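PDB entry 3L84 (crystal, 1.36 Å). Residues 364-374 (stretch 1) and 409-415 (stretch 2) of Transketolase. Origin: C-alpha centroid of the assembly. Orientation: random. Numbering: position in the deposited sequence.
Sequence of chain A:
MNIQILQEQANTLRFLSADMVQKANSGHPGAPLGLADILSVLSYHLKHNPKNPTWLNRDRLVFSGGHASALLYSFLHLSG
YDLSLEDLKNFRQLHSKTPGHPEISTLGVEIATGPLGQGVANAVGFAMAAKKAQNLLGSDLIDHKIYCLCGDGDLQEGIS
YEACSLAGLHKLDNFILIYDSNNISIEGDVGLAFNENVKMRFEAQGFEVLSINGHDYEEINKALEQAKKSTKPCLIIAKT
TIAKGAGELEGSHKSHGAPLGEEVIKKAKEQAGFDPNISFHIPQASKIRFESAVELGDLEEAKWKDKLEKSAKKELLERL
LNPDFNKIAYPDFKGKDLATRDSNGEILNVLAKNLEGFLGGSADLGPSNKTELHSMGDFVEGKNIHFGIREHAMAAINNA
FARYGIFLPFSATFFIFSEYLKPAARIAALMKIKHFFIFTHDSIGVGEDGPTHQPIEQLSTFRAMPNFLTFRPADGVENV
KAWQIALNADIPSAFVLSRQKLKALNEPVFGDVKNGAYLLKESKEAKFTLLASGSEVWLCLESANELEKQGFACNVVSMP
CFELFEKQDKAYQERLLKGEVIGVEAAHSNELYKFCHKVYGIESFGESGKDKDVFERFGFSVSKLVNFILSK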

# COMPACT_ATOMS: atom_id res chain seq x y z
N ASP A 364 4.41 -10.04 -12.01
CA ASP A 364 3.62 -10.70 -13.03
C ASP A 364 3.21 -9.78 -14.17
O ASP A 364 2.12 -9.94 -14.71
N LEU A 365 3.99 -8.78 -14.51
CA LEU A 365 3.66 -7.89 -15.63
C LEU A 365 4.83 -7.72 -16.58
O LEU A 365 4.85 -6.76 -17.35
N GLY A 366 5.78 -8.65 -16.59
CA GLY A 366 6.95 -8.51 -17.45
C GLY A 366 6.65 -8.11 -18.90
O GLY A 366 7.31 -7.21 -19.44
N PRO A 367 5.69 -8.78 -19.55
CA PRO A 367 5.45 -8.47 -20.95
C PRO A 367 4.95 -7.06 -21.17
O PRO A 367 5.18 -6.48 -22.22
N SER A 368 4.20 -6.52 -20.21
CA SER A 368 3.66 -5.15 -20.28
C SER A 368 4.64 -4.11 -19.78
O SER A 368 4.67 -3.01 -20.32
N ASN A 369 5.43 -4.42 -18.76
CA ASN A 369 6.42 -3.48 -18.23
C ASN A 369 7.69 -3.45 -19.08
O ASN A 369 8.53 -2.57 -18.88
N LYS A 370 7.85 -4.42 -19.98
CA LYS A 370 9.02 -4.57 -20.86
C LYS A 370 10.31 -4.79 -20.10
O LYS A 370 11.40 -4.30 -20.49
N THR A 371 10.26 -5.62 -19.06
CA THR A 371 11.39 -5.84 -18.19
C THR A 371 12.14 -7.14 -18.43
O THR A 371 13.16 -7.38 -17.78
N GLU A 372 11.72 -7.97 -19.38
CA GLU A 372 12.48 -9.19 -19.64
C GLU A 372 13.91 -8.86 -20.02
O GLU A 372 14.17 -8.07 -20.92
N LEU A 373 14.84 -9.56 -19.35
CA LEU A 373 16.25 -9.46 -19.61
C LEU A 373 16.55 -10.64 -20.55
O LEU A 373 16.67 -11.80 -20.13
N HIS A 374 16.58 -10.34 -21.84
CA HIS A 374 16.53 -11.34 -22.88
C HIS A 374 17.73 -12.25 -22.88
O HIS A 374 18.86 -11.79 -22.89
N PRO A 409 19.25 -4.10 -7.64
CA PRO A 409 17.96 -4.66 -8.02
C PRO A 409 16.98 -3.64 -8.58
O PRO A 409 17.01 -2.46 -8.23
N PHE A 410 16.07 -4.14 -9.42
CA PHE A 410 14.91 -3.34 -9.84
C PHE A 410 13.62 -4.10 -9.62
O PHE A 410 13.54 -5.31 -9.74
N SER A 411 12.59 -3.33 -9.22
CA SER A 411 11.21 -3.78 -9.00
C SER A 411 10.32 -3.13 -10.02
O SER A 411 10.42 -1.91 -10.19
N ALA A 412 9.43 -3.87 -10.68
CA ALA A 412 8.59 -3.33 -11.73
C ALA A 412 7.14 -3.67 -11.55
O ALA A 412 6.78 -4.81 -11.22
N THR A 413 6.28 -2.69 -11.84
CA THR A 413 4.84 -2.89 -11.95
C THR A 413 4.24 -1.70 -12.68
O THR A 413 4.96 -0.77 -13.11
N PHE A 414 2.94 -1.72 -12.88
CA PHE A 414 2.27 -0.52 -13.37
C PHE A 414 2.33 0.56 -12.33
O PHE A 414 2.24 0.31 -11.10
N PHE A 415 2.38 1.82 -12.77
CA PHE A 415 2.46 2.93 -11.83
C PHE A 415 1.26 2.96 -10.89
O PHE A 415 1.41 3.32 -9.72

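No hydrogen bond links the two stretches; the contact between them is side-chain packing, burying 402 Å² with both sides summed. Asp 364 points away from the strand, so the contact begins at Leu 365, the N-cap residue, whose CA-to-CB bond points toward stretch 2. With chi1 m and chi2 t, its CD1 sits 3.5 Å from the centroid of the Phe 414 ring and 10° off the ring normal, the signature of a CH-pi contact over the face. The same CD1 lies 3.8 Å from Thr 413 OG1. The Phe 414 side chain (chi1 m) starts sideways, but its end comes nearer.

The next residues lie on a short helix, 366-369, where Asn 369 N donates to Leu 365 O at 2.8 Å. Ser 368 CB lies 3.7 Å from Phe 414 CE1, a contact set by the backbone; chi1 is m. Asn 369 (m, chi2 -26°) reaches the strand backbone, with ND2 3.3 Å from Thr 413 CA; ND2 and Thr 413 N, at 3.4 Å, are both donors and cannot pair. Its OD1 is hydrogen-bonded elsewhere in the structure.

After Lys 370, whose phi is positive, Thr 371, with chi1 p, has CG2 3.6 Å from Ala 412 CB; Thr 371 CB, placed by the backbone, is 3.9 Å from Phe 410 CE1. Glu 372 points away. Leu 373 (m, t) closes the contact, its CD1 4.1 Å from Phe 410 CE2 at the ring edge.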

# COMPACT_ATOMS: atom_id res chain seq x y z
CB ASP A 364 2.35 -11.37 -12.49
CG ASP A 364 1.75 -12.40 -13.48
OD1 ASP A 364 2.52 -13.20 -14.03
OD2 ASP A 364 0.51 -12.37 -13.69
CB LEU A 365 3.18 -6.53 -15.13
CG LEU A 365 1.84 -6.50 -14.46
CD1 LEU A 365 1.58 -5.11 -13.84
CD2 LEU A 365 0.73 -6.85 -15.46
CB PRO A 367 4.36 -9.51 -21.35
CG PRO A 367 4.62 -10.65 -20.44
CD PRO A 367 4.98 -10.01 -19.13
CB SER A 368 2.39 -5.04 -19.45
OG SER A 368 1.38 -5.89 -19.94
CB ASN A 369 6.83 -3.83 -16.80
CG ASN A 369 5.72 -3.74 -15.76
OD1 ASN A 369 4.71 -2.98 -15.92
ND2 ASN A 369 5.89 -4.44 -14.71
CB LYS A 370 9.14 -3.40 -21.83
CG LYS A 370 7.90 -3.17 -22.68
CD LYS A 370 7.54 -4.36 -23.53
CE LYS A 370 6.28 -4.13 -24.37
NZ LYS A 370 6.68 -3.70 -25.74
CB THR A 371 10.91 -5.82 -16.70
OG1 THR A 371 9.74 -6.67 -16.56
CG2 THR A 371 10.53 -4.41 -16.32
CB GLU A 372 11.82 -10.02 -20.76
CG GLU A 372 12.51 -11.37 -21.07
CD GLU A 372 11.78 -12.19 -22.13
OE1 GLU A 372 10.64 -11.85 -22.52
OE2 GLU A 372 12.38 -13.17 -22.62
CB LEU A 373 17.05 -9.51 -18.31
CG LEU A 373 16.65 -8.45 -17.29
CD1 LEU A 373 17.37 -8.76 -15.97
CD2 LEU A 373 16.87 -7.02 -17.79
CB HIS A 374 16.41 -10.67 -24.24
CG HIS A 374 15.15 -9.88 -24.40
ND1 HIS A 374 13.91 -10.47 -24.48
CD2 HIS A 374 14.95 -8.55 -24.47
CE1 HIS A 374 13.00 -9.53 -24.60
NE2 HIS A 374 13.61 -8.36 -24.59
CB PRO A 409 17.42 -5.20 -6.71
CG PRO A 409 17.89 -4.17 -5.73
CD PRO A 409 19.28 -3.79 -6.21
CB PHE A 410 15.01 -2.85 -11.33
CG PHE A 410 14.88 -3.93 -12.37
CD1 PHE A 410 13.62 -4.35 -12.81
CD2 PHE A 410 16.00 -4.55 -12.87
CE1 PHE A 410 13.52 -5.36 -13.78
CE2 PHE A 410 15.90 -5.55 -13.83
CZ PHE A 410 14.65 -5.94 -14.27
CB SER A 411 10.71 -3.35 -7.60
OG SER A 411 11.52 -3.90 -6.57
CB ALA A 412 9.09 -3.78 -13.12
CB THR A 413 4.18 -3.11 -10.55
OG1 THR A 413 2.79 -3.41 -10.71
CG2 THR A 413 4.35 -1.90 -9.61
CB PHE A 414 0.77 -0.80 -13.63
CG PHE A 414 0.45 -1.74 -14.78
CD1 PHE A 414 1.24 -1.83 -15.90
CD2 PHE A 414 -0.72 -2.51 -14.74
CE1 PHE A 414 0.91 -2.68 -16.95
CE2 PHE A 414 -1.04 -3.34 -15.81
CZ PHE A 414 -0.24 -3.41 -16.90
CB PHE A 415 2.58 4.25 -12.63
CG PHE A 415 2.99 5.48 -11.84
CD1 PHE A 415 3.82 5.40 -10.73
CD2 PHE A 415 2.58 6.73 -12.28
CE1 PHE A 415 4.24 6.57 -10.08
CE2 PHE A 415 3.01 7.88 -11.64
CZ PHE A 415 3.80 7.78 -10.55